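Local coordinates for protein endoglucanase family 5 (Clostridium acetobutylicum ATCC 824, PDB 6PZ7) that hydrolyses beta-glycosidic bonds inside cellulose and probably other plant polysaccharides, as a broad-specificity endoglucanase of glycoside hydrolase subfamily GH5_4, at residues V85-Y88 with V89-H93; T199-A202 with A203-L207; W106-T110 with Y111-A115; I74-A77 with W78-V82; A224-S227 with F228-P232. All coordinates share one frame; numbering follows the deposited sequence.

Contact 1: residues V85-Y88 with V89-H93; sequences VVNY and VIQDH
V89 is joined to V85 one helical turn back through a long, weak bond from V89 N to V85 O (3.4 Å). Its side chain is buried and turns inward, onto V56 and I58 of strand 55-58 and A96 of strand 95-99. I90 follows with a firmer bond, I90 N to V86 O at 2.9 Å and nearly straight (170°). CG1 of I90 stands beside the backbone N, anti to the carbonyl carbon (chi1 -66°), which brings it alongside the V86 side chain; the two run the same way and touch through V86 CG1 and I90 CG1 at 4.0 Å. Q91 N donates to N87 O at 2.8 Å, from a position tilted 26° out of the carbonyl plane. The extended Q91 side chain runs past that oxygen, with CG 3.1 Å from N87 O and NE2 3.8 Å from N87 CB, while the N87 amide oxygen is hydrogen-bonded to Y135. D92 N reaches Y88 O only weakly, at 3.4 Å. The D92 carboxylate forms a salt bridge with K42 of helix 42-51, the helix that Y88 also packs against. H93 then adopts positive phi, and the chain leaves helix 76-91 for strand 95-99. This is the C-terminal end of a helix in a beta-alpha-beta crossover of the TIM barrel, apolar toward the strands and polar along its flanks.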
# COMPACT_ATOMS: atom_id res chain seq x y z
N VAL A 85 6.23 -11.69 10.60
CA VAL A 85 4.94 -11.32 10.01
C VAL A 85 4.93 -11.61 8.52
O VAL A 85 3.97 -12.19 7.99
CB VAL A 85 4.58 -9.87 10.37
CG1 VAL A 85 3.30 -9.49 9.68
CG2 VAL A 85 4.47 -9.70 11.87
N VAL A 86 6.00 -11.27 7.81
CA VAL A 86 6.14 -11.67 6.42
C VAL A 86 5.96 -13.17 6.29
O VAL A 86 5.26 -13.65 5.38
CB VAL A 86 7.49 -11.20 5.86
CG1 VAL A 86 7.81 -11.87 4.54
CG2 VAL A 86 7.50 -9.71 5.73
N ASN A 87 6.59 -13.95 7.17
CA ASN A 87 6.47 -15.40 7.09
C ASN A 87 5.06 -15.89 7.31
O ASN A 87 4.67 -16.89 6.70
CB ASN A 87 7.47 -16.11 8.02
CG ASN A 87 8.85 -16.21 7.40
OD1 ASN A 87 9.04 -15.95 6.20
ND2 ASN A 87 9.83 -16.60 8.21
N TYR A 88 4.26 -15.27 8.19
CA TYR A 88 2.86 -15.70 8.32
C TYR A 88 2.20 -15.71 6.95
O TYR A 88 1.44 -16.61 6.60
CB TYR A 88 2.06 -14.77 9.26
CG TYR A 88 2.49 -14.64 10.70
CD1 TYR A 88 3.16 -15.62 11.39
CD2 TYR A 88 2.18 -13.47 11.39
CE1 TYR A 88 3.54 -15.43 12.71
CE2 TYR A 88 2.56 -13.27 12.69
CZ TYR A 88 3.23 -14.27 13.36
OH TYR A 88 3.61 -14.05 14.67
N VAL A 89 2.40 -14.61 6.21
CA VAL A 89 1.76 -14.42 4.91
C VAL A 89 2.32 -15.40 3.88
O VAL A 89 1.58 -16.10 3.15
CB VAL A 89 1.93 -12.95 4.46
CG1 VAL A 89 1.35 -12.76 3.06
CG2 VAL A 89 1.25 -12.01 5.44
N ILE A 90 3.65 -15.48 3.78
CA ILE A 90 4.30 -16.33 2.79
C ILE A 90 3.98 -17.78 3.05
O ILE A 90 3.75 -18.55 2.10
CB ILE A 90 5.82 -16.04 2.75
CG1 ILE A 90 6.11 -14.60 2.24
CG2 ILE A 90 6.58 -17.09 1.95
CD1 ILE A 90 5.74 -14.34 0.81
N GLN A 91 3.99 -18.21 4.32
CA GLN A 91 3.67 -19.60 4.65
C GLN A 91 2.22 -19.96 4.33
O GLN A 91 1.90 -21.15 4.22
CB GLN A 91 3.92 -19.84 6.15
CG GLN A 91 5.38 -19.86 6.50
CD GLN A 91 5.66 -19.83 7.98
OE1 GLN A 91 4.74 -19.72 8.81
NE2 GLN A 91 6.93 -19.89 8.35
N ASP A 92 1.35 -18.98 4.18
CA ASP A 92 -0.02 -19.19 3.75
C ASP A 92 -0.16 -19.08 2.23
O ASP A 92 -1.30 -19.00 1.72
CB ASP A 92 -1.00 -18.27 4.48
CG ASP A 92 -1.33 -18.75 5.86
OD1 ASP A 92 -0.86 -19.82 6.31
OD2 ASP A 92 -2.09 -18.05 6.58
N HIS A 93 0.93 -19.06 1.49
CA HIS A 93 0.92 -19.06 0.03
C HIS A 93 0.14 -17.86 -0.52
O HIS A 93 -0.62 -17.99 -1.49
CB HIS A 93 0.45 -20.40 -0.52
CG HIS A 93 1.40 -21.51 -0.20
ND1 HIS A 93 2.67 -21.59 -0.73
CD2 HIS A 93 1.27 -22.57 0.63
CE1 HIS A 93 3.26 -22.68 -0.27
NE2 HIS A 93 2.45 -23.27 0.57

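Contact 2: residues T199-A202 with A203-L207; sequences TATA and AMNDL
A200 and M204 are linked across the first turn of helix 201-206, a short helix on the outside of the TIM barrel between strands 190-193 and 216-221, with A200 at its N-cap. Three backbone bonds cross the contact. M204 N meets A200 O at 3.0 Å, almost head-on to the carbonyl; N205 N reaches T201 O at 2.9 Å; and D206 N reaches A202 O at 3.0 Å, its donor now tilted 33° from the carbonyl plane.

Among the apolar contacts, the methyls of A200 and A203 approach to 4.2 Å between their CB atoms. M204 runs back along the chain toward the residues before the helix: its CG stands beside the backbone N, and a bend at the last torsion (chi3 -60°) carries CE to within 3.5 Å of T199 O. The same side chain packs on L220 of strand 216-221 and F258 of helix 241-259.

The polar side chains part toward two neighbouring helices. D206 turns to a salt bridge with R164 of helix 161-180, and N205 OD1 accepts from K257 of helix 241-259. T201 and N205 lie side by side, CG2 of T201 being 3.6 Å from ND2 of N205. A water spans the turn as well, donating to T201 O at 2.9 Å and, more weakly, to N205 OD1 at 2.7 Å.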
# COMPACT_ATOMS: atom_id res chain seq x y z
N THR A 199 -3.84 9.84 -7.15
CA THR A 199 -4.39 9.69 -8.50
C THR A 199 -4.59 11.04 -9.18
O THR A 199 -5.12 11.08 -10.29
CB THR A 199 -5.71 8.90 -8.49
OG1 THR A 199 -6.65 9.62 -7.68
CG2 THR A 199 -5.50 7.51 -7.95
N ALA A 200 -4.16 12.14 -8.59
CA ALA A 200 -4.25 13.44 -9.25
C ALA A 200 -3.59 13.34 -10.61
O ALA A 200 -2.53 12.73 -10.77
CB ALA A 200 -3.57 14.51 -8.40
N THR A 201 -4.17 14.04 -11.58
CA THR A 201 -3.68 14.00 -12.96
C THR A 201 -2.18 14.31 -13.05
O THR A 201 -1.44 13.57 -13.70
CB THR A 201 -4.49 14.98 -13.81
OG1 THR A 201 -5.88 14.64 -13.68
CG2 THR A 201 -4.05 14.96 -15.27
N ALA A 202 -1.72 15.36 -12.40
CA ALA A 202 -0.31 15.74 -12.51
C ALA A 202 0.59 14.74 -11.81
O ALA A 202 1.74 14.52 -12.24
CB ALA A 202 -0.04 17.13 -11.94
N ALA A 203 0.13 14.15 -10.70
CA ALA A 203 0.91 13.13 -10.01
C ALA A 203 1.13 11.92 -10.91
O ALA A 203 2.24 11.38 -11.00
CB ALA A 203 0.23 12.75 -8.70
N MET A 204 0.08 11.48 -11.58
CA MET A 204 0.22 10.34 -12.48
C MET A 204 1.03 10.71 -13.71
O MET A 204 1.84 9.90 -14.17
CB MET A 204 -1.15 9.78 -12.88
CG MET A 204 -1.97 9.29 -11.68
SD MET A 204 -3.33 8.16 -12.12
CE MET A 204 -4.27 9.24 -13.19
N ASN A 205 0.88 11.92 -14.22
CA ASN A 205 1.60 12.30 -15.44
C ASN A 205 3.10 12.44 -15.22
O ASN A 205 3.90 12.16 -16.13
CB ASN A 205 1.05 13.61 -16.00
CG ASN A 205 -0.22 13.41 -16.80
OD1 ASN A 205 -0.54 12.31 -17.25
ND2 ASN A 205 -0.95 14.50 -17.00
N ASP A 206 3.52 12.85 -14.04
CA ASP A 206 4.92 13.13 -13.79
C ASP A 206 5.71 11.93 -13.29
O ASP A 206 6.95 12.01 -13.24
CB ASP A 206 5.12 14.32 -12.83
CG ASP A 206 4.87 15.67 -13.48
OD1 ASP A 206 4.64 15.74 -14.72
OD2 ASP A 206 4.93 16.69 -12.73
N LEU A 207 5.05 10.82 -12.97
CA LEU A 207 5.74 9.62 -12.54
C LEU A 207 6.66 9.11 -13.64
O LEU A 207 6.24 8.97 -14.79
CB LEU A 207 4.71 8.56 -12.20
CG LEU A 207 5.27 7.31 -11.54
CD1 LEU A 207 5.72 7.61 -10.13
CD2 LEU A 207 4.25 6.21 -11.55
O HOH W 1 -2.55 11.67 -15.58

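Contact 3: residues W106-T110 with Y111-A115; sequences WIIPT and YNKEA
The backbone runs extended through I108, makes an inverse gamma turn centred on P109, with T110 N bonded to I108 O at 2.9 Å, and leads into helix 111-132 with T110 at the N-cap. The T110 side chain caps that helix: K113 N donates to OG1 at 3.1 Å with an N-H...O angle of 154°, and holds a second, weak bond to T110 O at 3.2 Å. OG1 can take this place because it sits between the backbone N and the carbonyl carbon (chi1 66°), pointing forward over the first turn.

The K113 chain rises next to this hydroxyl, its CG 3.4 Å from T110 OG1. Its near end also crosses I108 at a slant, CG2 of I108 lying 3.8 Å from K113 CG; a bend at chi2 (-73°) then takes the amine away from both residues. On the other flank Y111 and E114 turn to helix 161-180, where the tyrosine hydroxyl bonds to D165 and the glutamate forms a salt bridge with K169. E162 of that helix accepts from Y111 N, adding an acceptor at the helix start. T110 thus forms a classic threonine N-cap, here on a barrel helix reached by a long loop after strand 95-99.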
# COMPACT_ATOMS: atom_id res chain seq x y z
N TRP A 106 12.06 11.53 7.59
CA TRP A 106 13.40 11.46 7.04
C TRP A 106 13.41 11.29 5.53
O TRP A 106 14.45 11.46 4.91
CB TRP A 106 14.25 10.37 7.75
CG TRP A 106 13.69 8.99 7.63
CD1 TRP A 106 12.78 8.40 8.48
CD2 TRP A 106 14.02 8.02 6.65
NE1 TRP A 106 12.52 7.11 8.07
CE2 TRP A 106 13.26 6.86 6.94
CE3 TRP A 106 14.85 8.03 5.54
CZ2 TRP A 106 13.34 5.72 6.16
CZ3 TRP A 106 14.93 6.87 4.77
CH2 TRP A 106 14.19 5.75 5.07
N ILE A 107 12.27 11.00 4.90
CA ILE A 107 12.12 10.96 3.45
C ILE A 107 11.40 12.25 3.07
O ILE A 107 10.19 12.34 3.28
CB ILE A 107 11.34 9.73 2.97
CG1 ILE A 107 11.98 8.44 3.48
CG2 ILE A 107 11.22 9.74 1.47
CD1 ILE A 107 11.15 7.20 3.28
N ILE A 108 12.11 13.24 2.54
CA ILE A 108 11.59 14.59 2.36
C ILE A 108 11.79 15.04 0.92
O ILE A 108 12.90 15.37 0.54
CB ILE A 108 12.19 15.59 3.36
CG1 ILE A 108 12.10 15.06 4.79
CG2 ILE A 108 11.47 16.93 3.21
CD1 ILE A 108 12.99 15.87 5.78
N PRO A 109 10.70 15.06 0.11
CA PRO A 109 10.90 15.30 -1.34
C PRO A 109 10.96 16.78 -1.71
O PRO A 109 10.07 17.35 -2.37
CB PRO A 109 9.70 14.58 -1.97
CG PRO A 109 8.64 14.67 -0.93
CD PRO A 109 9.40 14.45 0.39
N THR A 110 12.07 17.42 -1.32
CA THR A 110 12.43 18.75 -1.82
C THR A 110 13.86 18.68 -2.36
O THR A 110 14.66 17.85 -1.93
CB THR A 110 12.35 19.85 -0.73
OG1 THR A 110 13.35 19.57 0.26
CG2 THR A 110 10.99 19.95 -0.13
N TYR A 111 14.21 19.62 -3.25
CA TYR A 111 15.58 19.66 -3.73
C TYR A 111 16.55 19.92 -2.58
O TYR A 111 17.66 19.34 -2.53
CB TYR A 111 15.76 20.74 -4.81
CG TYR A 111 14.96 20.48 -6.07
CD1 TYR A 111 15.00 19.24 -6.73
CD2 TYR A 111 14.13 21.46 -6.61
CE1 TYR A 111 14.31 19.04 -7.89
CE2 TYR A 111 13.41 21.24 -7.75
CZ TYR A 111 13.50 20.04 -8.41
OH TYR A 111 12.76 19.82 -9.53
N ASN A 112 16.14 20.72 -1.62
CA ASN A 112 17.02 21.05 -0.51
C ASN A 112 17.32 19.82 0.35
O ASN A 112 18.47 19.67 0.79
CB ASN A 112 16.34 22.13 0.32
CG ASN A 112 17.07 22.45 1.59
OD1 ASN A 112 16.50 22.27 2.69
ND2 ASN A 112 18.28 22.91 1.49
N LYS A 113 16.33 18.95 0.60
CA LYS A 113 16.52 17.78 1.46
C LYS A 113 16.88 16.53 0.68
O LYS A 113 17.18 15.49 1.32
CB LYS A 113 15.26 17.50 2.28
CG LYS A 113 14.85 18.63 3.22
CD LYS A 113 15.72 18.81 4.45
CE LYS A 113 15.01 19.72 5.46
NZ LYS A 113 15.87 20.15 6.61
N GLU A 114 16.93 16.59 -0.64
CA GLU A 114 17.03 15.40 -1.47
C GLU A 114 18.29 14.60 -1.16
O GLU A 114 18.24 13.37 -1.06
CB GLU A 114 17.00 15.80 -2.95
CG GLU A 114 17.18 14.67 -3.95
CD GLU A 114 17.42 15.20 -5.33
OE1 GLU A 114 16.90 16.30 -5.66
OE2 GLU A 114 18.16 14.53 -6.09
N ALA A 115 19.45 15.25 -1.08
CA ALA A 115 20.70 14.49 -0.94
C ALA A 115 20.71 13.69 0.35
O ALA A 115 21.11 12.52 0.35
CB ALA A 115 21.90 15.43 -1.00

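Contact 4: residues I74-A77 with W78-V82; sequences IDQA and WLNRV
This is a local contact around the first turn of helix 76-91, on the outer wall of the barrel, in which the residues before the helix fold against those of its opening turns. CG2 of I74, just ahead of the cap, meets L79 CG at 3.7 Å, the two side chains crossing at about a right angle. The same methyl reaches the edge of the W78 indole, 4.4 Å from CD1. W78 itself points inward with CG anti to the backbone N (chi1 -179°); V82 CG2 lies over one face of its ring, and H65 stacks with it while W62 meets it almost perpendicularly.

D75 holds the helix start. Its OD1 accepts from A77 N at 3.0 Å, the donor lying well above the carboxylate plane, and its carbonyl takes L79 N at 3.1 Å. One residue on, N80 N bonds to Q76 O at 2.9 Å, and the N80 amide bends back over that carbonyl, its CG 3.2 Å from Q76 O; its OD1 accepts from R131 of helix 111-132. R81 leads away to a salt bridge with E32. The I74-L79 pair beside the aspartate N-cap makes a hydrophobic staple, here at the start of a beta-alpha-beta helix of the TIM barrel.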
# COMPACT_ATOMS: atom_id res chain seq x y z
N ILE A 74 19.31 -0.54 11.21
CA ILE A 74 17.97 -0.97 11.59
C ILE A 74 18.10 -1.97 12.73
O ILE A 74 18.83 -2.96 12.64
CB ILE A 74 17.21 -1.59 10.40
CG1 ILE A 74 17.10 -0.62 9.23
CG2 ILE A 74 15.80 -2.02 10.86
CD1 ILE A 74 16.41 -1.19 8.00
N ASP A 75 17.35 -1.73 13.80
CA ASP A 75 17.37 -2.64 14.93
C ASP A 75 17.10 -4.08 14.50
O ASP A 75 16.07 -4.38 13.87
CB ASP A 75 16.31 -2.18 15.93
CG ASP A 75 16.11 -3.13 17.08
OD1 ASP A 75 16.95 -4.02 17.30
OD2 ASP A 75 15.07 -3.02 17.75
N GLN A 76 17.99 -5.00 14.88
CA GLN A 76 17.84 -6.38 14.47
C GLN A 76 16.56 -7.01 15.00
O GLN A 76 15.94 -7.83 14.31
CB GLN A 76 19.05 -7.18 14.95
CG GLN A 76 19.05 -8.64 14.60
CD GLN A 76 20.33 -9.34 15.04
OE1 GLN A 76 21.34 -9.29 14.34
NE2 GLN A 76 20.28 -9.97 16.21
N ALA A 77 16.18 -6.70 16.23
CA ALA A 77 14.96 -7.30 16.75
C ALA A 77 13.74 -6.84 15.97
O ALA A 77 12.77 -7.59 15.85
CB ALA A 77 14.79 -6.93 18.22
N TRP A 78 13.73 -5.62 15.48
CA TRP A 78 12.63 -5.15 14.66
C TRP A 78 12.60 -5.90 13.34
O TRP A 78 11.53 -6.36 12.91
CB TRP A 78 12.74 -3.65 14.44
CG TRP A 78 11.63 -3.05 13.61
CD1 TRP A 78 11.73 -2.55 12.36
CD2 TRP A 78 10.25 -2.90 13.97
NE1 TRP A 78 10.53 -2.07 11.91
CE2 TRP A 78 9.59 -2.27 12.89
CE3 TRP A 78 9.52 -3.21 15.12
CZ2 TRP A 78 8.24 -1.94 12.94
CZ3 TRP A 78 8.17 -2.88 15.16
CH2 TRP A 78 7.55 -2.25 14.07
N LEU A 79 13.75 -6.01 12.67
CA LEU A 79 13.78 -6.79 11.43
C LEU A 79 13.31 -8.21 11.67
O LEU A 79 12.62 -8.80 10.83
CB LEU A 79 15.18 -6.79 10.83
CG LEU A 79 15.56 -5.63 9.93
CD1 LEU A 79 17.06 -5.63 9.71
CD2 LEU A 79 14.81 -5.66 8.61
N ASN A 80 13.71 -8.81 12.78
CA ASN A 80 13.30 -10.17 13.08
C ASN A 80 11.78 -10.27 13.20
O ASN A 80 11.16 -11.22 12.67
CB ASN A 80 13.94 -10.68 14.38
CG ASN A 80 15.42 -10.95 14.26
OD1 ASN A 80 15.98 -11.05 13.17
ND2 ASN A 80 16.07 -11.09 15.40
N ARG A 81 11.15 -9.28 13.86
CA ARG A 81 9.69 -9.27 13.99
C ARG A 81 9.01 -9.06 12.65
O ARG A 81 8.03 -9.76 12.32
CB ARG A 81 9.24 -8.23 15.00
CG ARG A 81 7.72 -8.17 15.16
CD ARG A 81 7.12 -9.53 15.53
NE ARG A 81 5.65 -9.39 15.55
CZ ARG A 81 4.80 -10.40 15.42
NH1 ARG A 81 5.21 -11.66 15.32
NH2 ARG A 81 3.50 -10.14 15.36
N VAL A 82 9.52 -8.14 11.84
CA VAL A 82 8.96 -7.93 10.51
C VAL A 82 9.01 -9.23 9.73
O VAL A 82 8.04 -9.61 9.05
CB VAL A 82 9.70 -6.79 9.78
CG1 VAL A 82 9.23 -6.67 8.36
CG2 VAL A 82 9.49 -5.45 10.50

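Contact 5: residues A224-S227 with F228-P232; sequences APYS and FAMDP
P225, reached through a cis peptide bond from A224, stands at the N-cap of the short helix 226-229 and touches both F228 and A229. Its carbonyl oxygen accepts from A229 N at 2.8 Å, and its ring slants across F228, CG of P225 lying 4.0 Å from F228 CB. Beyond that, F228 leads inward to W238 and to L284 of helix 278-294.

Near the C-terminal end of the helix, which belongs to the loop that leaves strand 216-221 of the TIM barrel, Y226 O is gripped by two successive backbone amides, M230 N at 2.9 Å and D231 N at 3.1 Å. The two donors arrive differently: D231 N lies nearly in line with the C=O bond, while M230 N stands off it and is tilted 27° from the carbonyl plane. The side chains of the same three residues meet as well. CG of Y226 is anti to the backbone N (chi1 173°), which swings the phenol ring along the outside of the turn. M230 crosses it at about a right angle and, in one of its two conformers, brings SD to 3.8 Å from Y226 CD2 in an oblique Met-aromatic contact. At the other edge of the ring, D231 CB approaches Y226 CE1 to 3.9 Å, with the carboxylate plane turned 44° from the ring.

In one of the two conformers of S227, a water is hydrogen-bonded to S227 OG at 2.7 Å; it also donates to D231 OD2 over a short distance. The other carboxylate oxygen, D231 OD1, forms a salt bridge with K233.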
# COMPACT_ATOMS: atom_id res chain seq x y z
N ALA A 224 -12.19 6.23 -2.72
CA ALA A 224 -13.24 6.91 -3.48
C ALA A 224 -14.62 6.29 -3.23
O ALA A 224 -14.72 5.07 -3.02
CB ALA A 224 -12.94 6.83 -4.98
N PRO A 225 -15.69 7.08 -3.32
CA PRO A 225 -15.68 8.55 -3.34
C PRO A 225 -15.41 9.08 -1.94
O PRO A 225 -15.93 8.55 -0.94
CB PRO A 225 -17.10 8.90 -3.80
CG PRO A 225 -17.95 7.74 -3.36
CD PRO A 225 -17.05 6.53 -3.30
N TYR A 226 -14.60 10.13 -1.87
CA TYR A 226 -14.11 10.68 -0.61
C TYR A 226 -15.21 10.92 0.41
O TYR A 226 -15.09 10.55 1.60
CB TYR A 226 -13.36 11.98 -0.89
CG TYR A 226 -12.93 12.72 0.36
CD1 TYR A 226 -13.71 13.73 0.88
CD2 TYR A 226 -11.76 12.38 1.02
CE1 TYR A 226 -13.34 14.42 2.03
CE2 TYR A 226 -11.37 13.06 2.18
CZ TYR A 226 -12.17 14.06 2.67
OH TYR A 226 -11.78 14.74 3.81
N SER A 227 -16.29 11.58 0.00
CA SER A 227 -17.28 11.98 0.98
C SER A 227 -17.93 10.78 1.66
O SER A 227 -18.17 10.80 2.88
CB SER A 227 -18.34 12.88 0.32
OG SER A 227 -17.76 14.13 -0.06
N PHE A 228 -18.24 9.75 0.90
CA PHE A 228 -18.80 8.52 1.47
C PHE A 228 -17.74 7.73 2.24
O PHE A 228 -17.97 7.24 3.36
CB PHE A 228 -19.34 7.65 0.34
CG PHE A 228 -19.80 6.29 0.80
CD1 PHE A 228 -18.95 5.18 0.73
CD2 PHE A 228 -21.08 6.12 1.32
CE1 PHE A 228 -19.37 3.95 1.15
CE2 PHE A 228 -21.50 4.89 1.75
CZ PHE A 228 -20.64 3.80 1.68
N ALA A 229 -16.56 7.55 1.65
CA ALA A 229 -15.63 6.53 2.11
C ALA A 229 -14.80 7.03 3.28
O ALA A 229 -14.50 6.25 4.21
CB ALA A 229 -14.72 6.13 0.95
N MET A 230 -14.32 8.28 3.24
CA MET A 230 -13.40 8.81 4.25
C MET A 230 -14.01 9.81 5.20
O MET A 230 -13.63 9.85 6.36
CB MET A 230 -12.18 9.49 3.61
CG MET A 230 -11.32 8.66 2.70
SD MET A 230 -9.71 9.42 2.38
CE MET A 230 -8.71 8.70 3.64
N ASP A 231 -14.90 10.66 4.72
CA ASP A 231 -15.34 11.82 5.49
C ASP A 231 -16.40 11.44 6.51
O ASP A 231 -17.50 11.04 6.11
CB ASP A 231 -15.88 12.90 4.53
CG ASP A 231 -16.17 14.22 5.22
OD1 ASP A 231 -16.06 14.30 6.46
OD2 ASP A 231 -16.53 15.17 4.48
N PRO A 232 -16.12 11.55 7.81
CA PRO A 232 -17.15 11.20 8.78
C PRO A 232 -18.38 12.07 8.69
O PRO A 232 -19.44 11.65 9.16
CB PRO A 232 -16.45 11.35 10.14
CG PRO A 232 -15.38 12.32 9.89
CD PRO A 232 -14.90 12.06 8.47
O HOH W 2 -16.89 15.56 2.02

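In the fold
From the N terminus the contacts follow in series, 4, 1, 3, 2 and 5, none nested or crossed, and each closes only a turn. Contacts 4 and 1 are the start and end of helix 76-91, with centres about 16 Å apart; they touch where Y88 OH meets R81 NH1. Contact 3 opens the next barrel helix, 111-132, whose later residue R131 returns to contact 4. Contact 2 lies after strand 190-193, and contact 5 after strand 216-221; their nearest atoms are about 7 Å apart. Helix 161-180 serves both contacts 3 and 2. Contacts 2 and 5 lie across the chain's centre from contacts 1 and 4.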